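Local structure of CD1-2 antigen (Gallus gallus, 3DBX) at residues Y17-G22 / F99-G104; H46-N51 / G76-I81. The protein probably presents lipid antigens to T cells as an MHC class I-like membrane glycoprotein of the CD1 family. One frame throughout, in Å; residues are numbered along the deposited sequence.

Contact 1 of 2, residues Y17-G22 / F99-G104; sequences YTLLLG and FQIHTG
F99 O is gripped twice: by L19 N at 2.8 Å, with a nearly straight N-H...O angle of 175° and the donor in the carbonyl plane, and by a weaker CA-H contact from T18 CA at 3.4 Å. F99 N returns a bond to L19 O of 2.8 Å, closing a hydrogen-bonded antiparallel pair. Two residues along, Y17 and I101 exchange a second such pair. There I101 N reaches Y17 O at 2.8 Å, and the N-H...O angle of 154° shows a more bent bond. Between these pairs T18 faces Q100 in a non-hydrogen-bonded pair; their side chains run side by side, with T18 OG1 3.8 Å from Q100 CG. The amide end of Q100 is satisfied elsewhere, by hydrogen bonds to the chain of another protein, presumably beta2-microglobulin.

The opposite face of the sheet carries Y17, L19, F99 and I101 and is largely apolar; Y17 meets I101 through CB, while its ring leads away from the partner strand. The branches of L19 and I101 cross obliquely, meeting at CD1 to CD1 (3.8 Å), and I101 also comes close to the bound palmitic acid. L21 lays CD2 obliquely against the F99 ring, 3.8 Å from CE2, while L19 O lies at that ring's edge.

Segments 17-21 and 99-104 run antiparallel at 169°; their strands, 12-21 and 97-107, form the central seam of the MHC-like groove floor. Over this largely apolar face runs helix 77-89, where L21 touches H85, and F99 packs on M84 and T88. Strands 27-35 and 113-121 continue the sheet on either side.

Contact 2 of 2, residues H46-N51 / G76-I81; sequences HTWNLN and GIRNTI. With NAG (2-acetamido-2-deoxy-beta-D-glucopyranose), chain D; PLM (palmitic acid), chain F.
I81 CD1 sits over one face of the W48 indole, 3.8 Å from the centroid of the six-membered ring and 22° off its normal, a CH-pi contact whose closest carbon is CZ3 (3.6 Å). The two side chains meet tip to tip. R78 CG lies beyond the indole edge, near its plane; the extended chain brings NH2 3.9 Å from W48 CB and the guanidinium edge-on to W48 O. NH1 stays 3.7 Å from that oxygen, too far for a hydrogen bond, so this is polar proximity.

Behind this first shell, W48 takes a left-handed backbone conformation (phi 62°) within an ST turn, closed by a weak bond from N49 N to T47 OG1 (3.3 Å); D44 also binds that hydroxyl. On the helix side, G76 holds the N-cap position, and its O accepts from both T80 N (2.8 Å) and T80 OG1 (2.7 Å), fixing the first turn. N79 CB approaches palmitate C3 at 3.7 Å. N51 carries the N-linked glycan through ND2.

The contact joins the loop leading into edge strand 50-52 to the start of helix 77-89. W48, I77 and I81 rest on L29 of strand 27-35, and R78 touches S71 of helix 66-71.

Contact 1 is buried in the groove floor, whereas contact 2 lies at the surface, near the sheet's edge strand 50-52; their centres are 11 Å apart. The chemistry follows: the first is held by four backbone hydrogen bonds with apolar side chains on one face, the second has no hydrogen bond between its segments and relies on an aromatic-aliphatic contact. Helix 77-89 connects them. L19 of contact 1 packs against I77, T80 and I81 of contact 2, with L19 CD1 and I77 CD1 3.8 Å apart, and Y17 also meets I77. Along the chain, contact 2 is nested within the loop that contact 1 closes. Palmitate approaches both, at I101 and at N79.

Contact 1 of 2, residues Y17-G22 / F99-G104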
ATOM      1  N   TYR A  17       3.891  11.154  -2.857  1.00 34.75           N
ATOM      2  CA  TYR A  17       3.310  12.467  -2.544  1.00 36.32           C
ATOM      3  C   TYR A  17       2.076  12.702  -3.391  1.00 36.03           C
ATOM      4  O   TYR A  17       2.107  12.416  -4.571  1.00 34.89           O
ATOM      5  CB  TYR A  17       4.301  13.591  -2.847  1.00 38.91           C
ATOM      6  CG  TYR A  17       5.297  13.832  -1.753  1.00 41.10           C
ATOM      7  CD1 TYR A  17       5.115  14.851  -0.834  1.00 42.11           C
ATOM      8  CD2 TYR A  17       6.409  13.015  -1.609  1.00 44.21           C
ATOM      9  CE1 TYR A  17       6.042  15.073   0.208  1.00 44.90           C
ATOM     10  CE2 TYR A  17       7.343  13.227  -0.563  1.00 43.21           C
ATOM     11  CZ  TYR A  17       7.141  14.249   0.332  1.00 44.05           C
ATOM     12  OH  TYR A  17       8.063  14.468   1.348  1.00 47.54           O
ATOM     13  N   THR A  18       1.025  13.240  -2.769  1.00 36.69           N
ATOM     14  CA  THR A  18      -0.241  13.610  -3.435  1.00 38.60           C
ATOM     15  C   THR A  18      -0.524  15.086  -3.141  1.00 40.80           C
ATOM     16  O   THR A  18      -0.535  15.531  -1.972  1.00 41.80           O
ATOM     17  CB  THR A  18      -1.401  12.755  -2.946  1.00 37.94           C
ATOM     18  OG1 THR A  18      -1.109  11.377  -3.208  1.00 38.36           O
ATOM     19  CG2 THR A  18      -2.705  13.125  -3.630  1.00 38.97           C
ATOM     20  N   LEU A  19      -0.672  15.841  -4.216  1.00 41.34           N
ATOM     21  CA  LEU A  19      -0.940  17.258  -4.151  1.00 43.35           C
ATOM     22  C   LEU A  19      -2.322  17.434  -4.771  1.00 44.24           C
ATOM     23  O   LEU A  19      -2.465  17.306  -5.971  1.00 44.47           O
ATOM     24  CB  LEU A  19       0.118  18.031  -4.954  1.00 45.38           C
ATOM     25  CG  LEU A  19       1.487  18.261  -4.304  1.00 44.51           C
ATOM     26  CD1 LEU A  19       2.163  16.926  -3.962  1.00 45.22           C
ATOM     27  CD2 LEU A  19       2.394  19.085  -5.157  1.00 45.16           C
ATOM     28  N   LEU A  20      -3.328  17.634  -3.925  1.00 45.23           N
ATOM     29  CA  LEU A  20      -4.700  17.865  -4.355  1.00 47.69           C
ATOM     30  C   LEU A  20      -4.949  19.354  -4.360  1.00 51.00           C
ATOM     31  O   LEU A  20      -5.055  20.011  -3.307  1.00 52.92           O
ATOM     32  CB  LEU A  20      -5.718  17.145  -3.466  1.00 47.38           C
ATOM     33  CG  LEU A  20      -7.210  17.515  -3.628  1.00 51.84           C
ATOM     34  CD1 LEU A  20      -7.723  17.588  -5.101  1.00 50.33           C
ATOM     35  CD2 LEU A  20      -8.063  16.549  -2.802  1.00 52.00           C
ATOM     36  N   LEU A  21      -5.033  19.879  -5.572  1.00 51.88           N
ATOM     37  CA  LEU A  21      -5.158  21.284  -5.801  1.00 55.15           C
ATOM     38  C   LEU A  21      -6.650  21.605  -5.983  1.00 57.45           C
ATOM     39  O   LEU A  21      -7.169  21.603  -7.095  1.00 57.21           O
ATOM     40  CB  LEU A  21      -4.317  21.658  -7.027  1.00 55.73           C
ATOM     41  CG  LEU A  21      -2.817  21.966  -6.884  1.00 56.40           C
ATOM     42  CD1 LEU A  21      -2.076  21.048  -5.944  1.00 53.50           C
ATOM     43  CD2 LEU A  21      -2.126  22.055  -8.254  1.00 56.42           C
ATOM     44  N   GLY A  22      -7.309  21.869  -4.854  1.00 59.41           N
ATOM     45  CA  GLY A  22      -8.741  22.181  -4.780  1.00 63.10           C
ATOM     46  C   GLY A  22      -9.197  23.357  -5.604  1.00 67.14           C
ATOM     47  O   GLY A  22      -9.870  23.175  -6.608  1.00 68.42           O
ATOM     48  N   PHE A  99      -2.250  15.921  -8.420  1.00 41.81           N
ATOM     49  CA  PHE A  99      -0.923  15.495  -8.878  1.00 40.98           C
ATOM     50  C   PHE A  99      -0.339  14.490  -7.907  1.00 38.66           C
ATOM     51  O   PHE A  99      -0.611  14.571  -6.719  1.00 39.00           O
ATOM     52  CB  PHE A  99       0.028  16.691  -9.039  1.00 41.96           C
ATOM     53  CG  PHE A  99      -0.335  17.613 -10.192  1.00 44.59           C
ATOM     54  CD1 PHE A  99       0.262  17.455 -11.440  1.00 43.68           C
ATOM     55  CD2 PHE A  99      -1.262  18.635 -10.017  1.00 44.72           C
ATOM     56  CE1 PHE A  99      -0.071  18.290 -12.505  1.00 49.92           C
ATOM     57  CE2 PHE A  99      -1.588  19.482 -11.061  1.00 50.25           C
ATOM     58  CZ  PHE A  99      -0.988  19.313 -12.312  1.00 51.12           C
ATOM     59  N   GLN A 100       0.474  13.559  -8.409  1.00 37.90           N
ATOM     60  CA  GLN A 100       1.118  12.528  -7.571  1.00 35.09           C
ATOM     61  C   GLN A 100       2.578  12.336  -7.981  1.00 35.77           C
ATOM     62  O   GLN A 100       2.924  12.468  -9.166  1.00 36.28           O
ATOM     63  CB  GLN A 100       0.354  11.207  -7.647  1.00 35.19           C
ATOM     64  CG  GLN A 100      -1.038  11.230  -6.977  1.00 35.59           C
ATOM     65  CD  GLN A 100      -1.954  10.135  -7.437  1.00 36.55           C
ATOM     66  OE1 GLN A 100      -2.645  10.298  -8.412  1.00 37.97           O
ATOM     67  NE2 GLN A 100      -1.982   9.020  -6.716  1.00 35.26           N
ATOM     68  N   ILE A 101       3.437  12.047  -6.999  0.50 34.28           N
ATOM     69  CA  ILE A 101       4.881  11.904  -7.229  0.50 35.64           C
ATOM     70  C   ILE A 101       5.393  10.646  -6.544  0.50 34.42           C
ATOM     71  O   ILE A 101       5.263  10.502  -5.330  0.50 33.20           O
ATOM     72  CB  ILE A 101       5.701  13.139  -6.704  0.50 36.61           C
ATOM     73  CG1 ILE A 101       5.279  14.437  -7.400  0.50 39.51           C
ATOM     74  CG2 ILE A 101       7.210  12.934  -6.919  0.50 37.58           C
ATOM     75  CD1 ILE A 101       4.270  15.264  -6.622  0.50 40.36           C
ATOM     76  N   HIS A 102       5.968   9.734  -7.320  1.00 35.56           N
ATOM     77  CA  HIS A 102       6.503   8.497  -6.772  1.00 34.66           C
ATOM     78  C   HIS A 102       7.982   8.452  -7.105  1.00 37.11           C
ATOM     79  O   HIS A 102       8.359   8.480  -8.263  1.00 38.31           O
ATOM     80  CB  HIS A 102       5.754   7.289  -7.341  1.00 35.56           C
ATOM     81  CG  HIS A 102       6.242   5.974  -6.817  1.00 34.57           C
ATOM     82  ND1 HIS A 102       6.047   4.793  -7.494  1.00 33.83           N
ATOM     83  CD2 HIS A 102       6.907   5.652  -5.676  1.00 36.72           C
ATOM     84  CE1 HIS A 102       6.573   3.795  -6.798  1.00 38.22           C
ATOM     85  NE2 HIS A 102       7.116   4.291  -5.697  1.00 35.12           N
ATOM     86  N   THR A 103       8.801   8.402  -6.054  1.00 37.18           N
ATOM     87  CA  THR A 103      10.240   8.345  -6.154  1.00 40.21           C
ATOM     88  C   THR A 103      10.752   7.082  -5.439  1.00 39.74           C
ATOM     89  O   THR A 103      10.147   6.631  -4.459  1.00 37.86           O
ATOM     90  CB  THR A 103      10.847   9.594  -5.469  1.00 41.25           C
ATOM     91  OG1 THR A 103      10.306  10.781  -6.066  1.00 43.99           O
ATOM     92  CG2 THR A 103      12.338   9.619  -5.602  1.00 45.38           C
ATOM     93  N   GLY A 104      11.874   6.531  -5.906  1.00 41.83           N
ATOM     94  CA  GLY A 104      12.508   5.394  -5.244  1.00 41.90           C
ATOM     95  C   GLY A 104      14.011   5.327  -5.419  1.00 45.50           C
ATOM     96  O   GLY A 104      14.550   5.845  -6.390  1.00 47.03           O
TER

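Contact 2 of 2, residues H46-N51 / G76-I81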
ATOM      1  N   HIS A  46      -1.731  19.255   7.844  1.00 65.87           N
ATOM      2  CA  HIS A  46      -2.127  20.523   8.427  1.00 70.98           C
ATOM      3  C   HIS A  46      -0.964  21.501   8.529  1.00 72.15           C
ATOM      4  O   HIS A  46      -1.161  22.693   8.368  1.00 75.50           O
ATOM      5  CB  HIS A  46      -2.772  20.298   9.802  1.00 74.69           C
ATOM      6  CG  HIS A  46      -3.926  19.339   9.779  1.00 75.53           C
ATOM      7  ND1 HIS A  46      -5.230  19.744   9.564  1.00 80.25           N
ATOM      8  CD2 HIS A  46      -3.972  17.994   9.942  1.00 73.53           C
ATOM      9  CE1 HIS A  46      -6.027  18.689   9.595  1.00 79.14           C
ATOM     10  NE2 HIS A  46      -5.289  17.614   9.821  1.00 75.28           N
ATOM     11  N   THR A  47       0.239  20.981   8.774  1.00 69.52           N
ATOM     12  CA  THR A  47       1.424  21.795   9.063  1.00 70.89           C
ATOM     13  C   THR A  47       2.500  21.733   7.974  1.00 67.75           C
ATOM     14  O   THR A  47       3.375  22.596   7.913  1.00 69.42           O
ATOM     15  CB  THR A  47       2.088  21.337  10.379  1.00 72.44           C
ATOM     16  OG1 THR A  47       2.547  19.985  10.244  1.00 67.90           O
ATOM     17  CG2 THR A  47       1.115  21.435  11.561  1.00 76.49           C
ATOM     18  N   TRP A  48       2.426  20.693   7.140  1.00 63.01           N
ATOM     19  CA  TRP A  48       3.421  20.344   6.096  1.00 60.26           C
ATOM     20  C   TRP A  48       4.818  20.026   6.611  1.00 60.03           C
ATOM     21  O   TRP A  48       5.795  20.044   5.849  1.00 58.99           O
ATOM     22  CB  TRP A  48       3.529  21.387   4.984  1.00 61.57           C
ATOM     23  CG  TRP A  48       2.279  21.673   4.214  1.00 61.43           C
ATOM     24  CD1 TRP A  48       1.078  21.022   4.292  1.00 59.83           C
ATOM     25  CD2 TRP A  48       2.128  22.680   3.218  1.00 62.57           C
ATOM     26  NE1 TRP A  48       0.182  21.586   3.414  1.00 61.20           N
ATOM     27  CE2 TRP A  48       0.804  22.605   2.743  1.00 62.95           C
ATOM     28  CE3 TRP A  48       2.989  23.648   2.682  1.00 64.64           C
ATOM     29  CZ2 TRP A  48       0.316  23.461   1.755  1.00 64.63           C
ATOM     30  CZ3 TRP A  48       2.504  24.503   1.706  1.00 67.02           C
ATOM     31  CH2 TRP A  48       1.180  24.404   1.253  1.00 66.74           C
ATOM     32  N   ASN A  49       4.920  19.739   7.900  1.00 61.76           N
ATOM     33  CA  ASN A  49       6.176  19.259   8.437  1.00 61.99           C
ATOM     34  C   ASN A  49       6.223  17.726   8.307  1.00 57.83           C
ATOM     35  O   ASN A  49       5.176  17.072   8.197  1.00 55.91           O
ATOM     36  CB  ASN A  49       6.395  19.770   9.873  1.00 66.31           C
ATOM     37  CG  ASN A  49       6.479  21.322   9.950  1.00 72.49           C
ATOM     38  OD1 ASN A  49       7.285  21.962   9.254  1.00 73.41           O
ATOM     39  ND2 ASN A  49       5.645  21.918  10.812  1.00 76.92           N
ATOM     40  N   LEU A  50       7.433  17.173   8.275  1.00 56.59           N
ATOM     41  CA  LEU A  50       7.622  15.730   8.201  1.00 53.68           C
ATOM     42  C   LEU A  50       7.613  15.127   9.597  1.00 54.23           C
ATOM     43  O   LEU A  50       8.546  15.340  10.369  1.00 56.55           O
ATOM     44  CB  LEU A  50       8.921  15.395   7.454  1.00 52.73           C
ATOM     45  CG  LEU A  50       8.692  15.425   5.939  1.00 51.86           C
ATOM     46  CD1 LEU A  50       9.933  15.813   5.172  1.00 54.92           C
ATOM     47  CD2 LEU A  50       8.145  14.105   5.432  1.00 47.56           C
ATOM     48  N   ASN A  51       6.528  14.429   9.932  1.00 52.22           N
ATOM     49  CA  ASN A  51       6.456  13.640  11.159  1.00 52.87           C
ATOM     50  C   ASN A  51       7.380  12.431  11.008  1.00 50.35           C
ATOM     51  O   ASN A  51       7.385  11.787   9.969  1.00 46.57           O
ATOM     52  CB  ASN A  51       5.021  13.156  11.435  1.00 52.30           C
ATOM     53  CG  ASN A  51       4.162  14.190  12.150  1.00 57.87           C
ATOM     54  OD1 ASN A  51       4.395  15.402  12.030  1.00 58.08           O
ATOM     55  ND2 ASN A  51       3.133  13.691  12.901  1.00 61.44           N
ATOM     56  N   GLY A  76      11.837  20.532  -3.265  1.00 63.86           N
ATOM     57  CA  GLY A  76      11.070  20.337  -2.040  1.00 61.08           C
ATOM     58  C   GLY A  76       9.599  20.626  -2.250  1.00 59.70           C
ATOM     59  O   GLY A  76       9.210  21.138  -3.299  1.00 60.70           O
ATOM     60  N   ILE A  77       8.784  20.296  -1.249  1.00 57.64           N
ATOM     61  CA  ILE A  77       7.321  20.338  -1.388  1.00 56.20           C
ATOM     62  C   ILE A  77       6.811  21.759  -1.632  1.00 59.82           C
ATOM     63  O   ILE A  77       5.977  21.990  -2.510  1.00 60.05           O
ATOM     64  CB  ILE A  77       6.610  19.585  -0.202  1.00 54.29           C
ATOM     65  CG1 ILE A  77       5.151  19.234  -0.543  1.00 51.65           C
ATOM     66  CG2 ILE A  77       6.778  20.334   1.144  1.00 56.16           C
ATOM     67  CD1 ILE A  77       4.947  18.613  -1.918  1.00 48.72           C
ATOM     68  N   ARG A  78       7.379  22.719  -0.914  1.00 63.10           N
ATOM     69  CA  ARG A  78       7.010  24.119  -1.063  1.00 67.45           C
ATOM     70  C   ARG A  78       7.195  24.654  -2.500  1.00 69.13           C
ATOM     71  O   ARG A  78       6.328  25.375  -3.017  1.00 71.30           O
ATOM     72  CB  ARG A  78       7.748  24.970  -0.008  1.00 71.46           C
ATOM     73  CG  ARG A  78       7.102  24.836   1.375  1.00 73.34           C
ATOM     74  CD  ARG A  78       8.080  25.033   2.523  1.00 81.64           C
ATOM     75  NE  ARG A  78       7.428  24.848   3.825  1.00 85.33           N
ATOM     76  CZ  ARG A  78       7.271  23.677   4.451  1.00 83.63           C
ATOM     77  NH1 ARG A  78       7.727  22.540   3.922  1.00 79.81           N
ATOM     78  NH2 ARG A  78       6.660  23.641   5.631  1.00 85.94           N
ATOM     79  N   ASN A  79       8.305  24.296  -3.149  1.00 68.73           N
ATOM     80  CA  ASN A  79       8.495  24.622  -4.568  1.00 69.83           C
ATOM     81  C   ASN A  79       7.629  23.768  -5.478  1.00 66.48           C
ATOM     82  O   ASN A  79       7.031  24.284  -6.420  1.00 67.93           O
ATOM     83  CB  ASN A  79       9.961  24.513  -4.984  1.00 71.71           C
ATOM     84  CG  ASN A  79      10.751  25.805  -4.737  1.00 76.84           C
ATOM     85  OD1 ASN A  79      10.269  26.915  -4.980  1.00 79.33           O
ATOM     86  ND2 ASN A  79      11.980  25.652  -4.269  1.00 77.96           N
ATOM     87  N   THR A  80       7.562  22.466  -5.196  1.00 62.41           N
ATOM     88  CA  THR A  80       6.708  21.537  -5.972  1.00 59.68           C
ATOM     89  C   THR A  80       5.223  21.952  -6.047  1.00 59.32           C
ATOM     90  O   THR A  80       4.628  21.919  -7.117  1.00 59.10           O
ATOM     91  CB  THR A  80       6.808  20.077  -5.453  1.00 55.90           C
ATOM     92  OG1 THR A  80       8.182  19.705  -5.341  1.00 56.98           O
ATOM     93  CG2 THR A  80       6.115  19.124  -6.412  1.00 54.56           C
ATOM     94  N   ILE A  81       4.637  22.318  -4.907  1.00 59.59           N
ATOM     95  CA  ILE A  81       3.270  22.829  -4.862  1.00 60.92           C
ATOM     96  C   ILE A  81       3.106  24.011  -5.815  1.00 64.80           C
ATOM     97  O   ILE A  81       2.193  24.021  -6.628  1.00 65.47           O
ATOM     98  CB  ILE A  81       2.872  23.258  -3.437  1.00 61.86           C
ATOM     99  CG1 ILE A  81       2.703  22.043  -2.545  1.00 58.07           C
ATOM    100  CG2 ILE A  81       1.585  24.125  -3.446  1.00 64.95           C
ATOM    101  CD1 ILE A  81       3.044  22.341  -1.128  1.00 60.61           C
TER
HETATM  102  C1  NAG D 511       2.069  14.557  13.415  1.00 67.19           C
HETATM  103  C2  NAG D 511       0.692  13.854  13.297  1.00 66.90           C
HETATM  104  C3  NAG D 511      -0.417  14.630  14.024  1.00 72.69           C
HETATM  105  C4  NAG D 511      -0.036  14.907  15.484  1.00 76.27           C
HETATM  106  C5  NAG D 511       1.357  15.556  15.554  1.00 76.88           C
HETATM  107  C6  NAG D 511       1.865  15.567  16.995  1.00 81.67           C
HETATM  108  C7  NAG D 511       0.682  12.676  11.096  1.00 61.49           C
HETATM  109  C8  NAG D 511      -0.209  12.369   9.925  1.00 58.73           C
HETATM  110  N2  NAG D 511       0.256  13.649  11.923  1.00 65.25           N
HETATM  111  O3  NAG D 511      -1.641  13.918  13.938  1.00 71.74           O
HETATM  112  O4  NAG D 511      -1.023  15.700  16.133  1.00 81.50           O
HETATM  113  O5  NAG D 511       2.338  14.869  14.780  1.00 70.85           O
HETATM  114  O6  NAG D 511       2.811  16.597  17.192  1.00 85.28           O
HETATM  115  O7  NAG D 511       1.733  12.052  11.247  1.00 58.72           O
HETATM  116  C1  PLM F 522       8.646  27.253  -9.721  1.00 68.45           C
HETATM  117  O1  PLM F 522       7.933  27.395  -8.695  1.00 69.12           O
HETATM  118  O2  PLM F 522       8.233  27.733 -10.802  1.00 68.55           O
HETATM  119  C2  PLM F 522       9.978  26.524  -9.674  1.00 68.29           C
HETATM  120  C3  PLM F 522      10.039  25.558  -8.488  1.00 68.56           C
HETATM  121  C4  PLM F 522      11.285  24.675  -8.524  1.00 68.16           C
HETATM  122  C5  PLM F 522      11.042  23.355  -9.259  1.00 68.15           C
HETATM  123  C6  PLM F 522      10.434  22.263  -8.375  1.00 67.41           C
HETATM  124  C7  PLM F 522       9.483  21.357  -9.155  1.00 66.76           C
HETATM  125  C8  PLM F 522      10.103  20.001  -9.444  1.00 65.86           C
HETATM  126  C9  PLM F 522       9.059  18.891  -9.357  1.00 65.75           C
HETATM  127  CA  PLM F 522       9.746  17.545  -9.565  1.00 65.12           C
HETATM  128  CB  PLM F 522       9.170  16.450  -8.677  1.00 64.64           C
HETATM  129  CC  PLM F 522       9.962  16.265  -7.388  1.00 63.52           C
HETATM  130  CD  PLM F 522      10.987  15.144  -7.497  1.00 63.09           C
HETATM  131  CE  PLM F 522      12.021  15.317  -6.405  1.00 63.06           C
HETATM  132  CF  PLM F 522      12.261  14.018  -5.648  1.00 63.32           C
HETATM  133  CG  PLM F 522      12.588  14.301  -4.186  1.00 62.30           C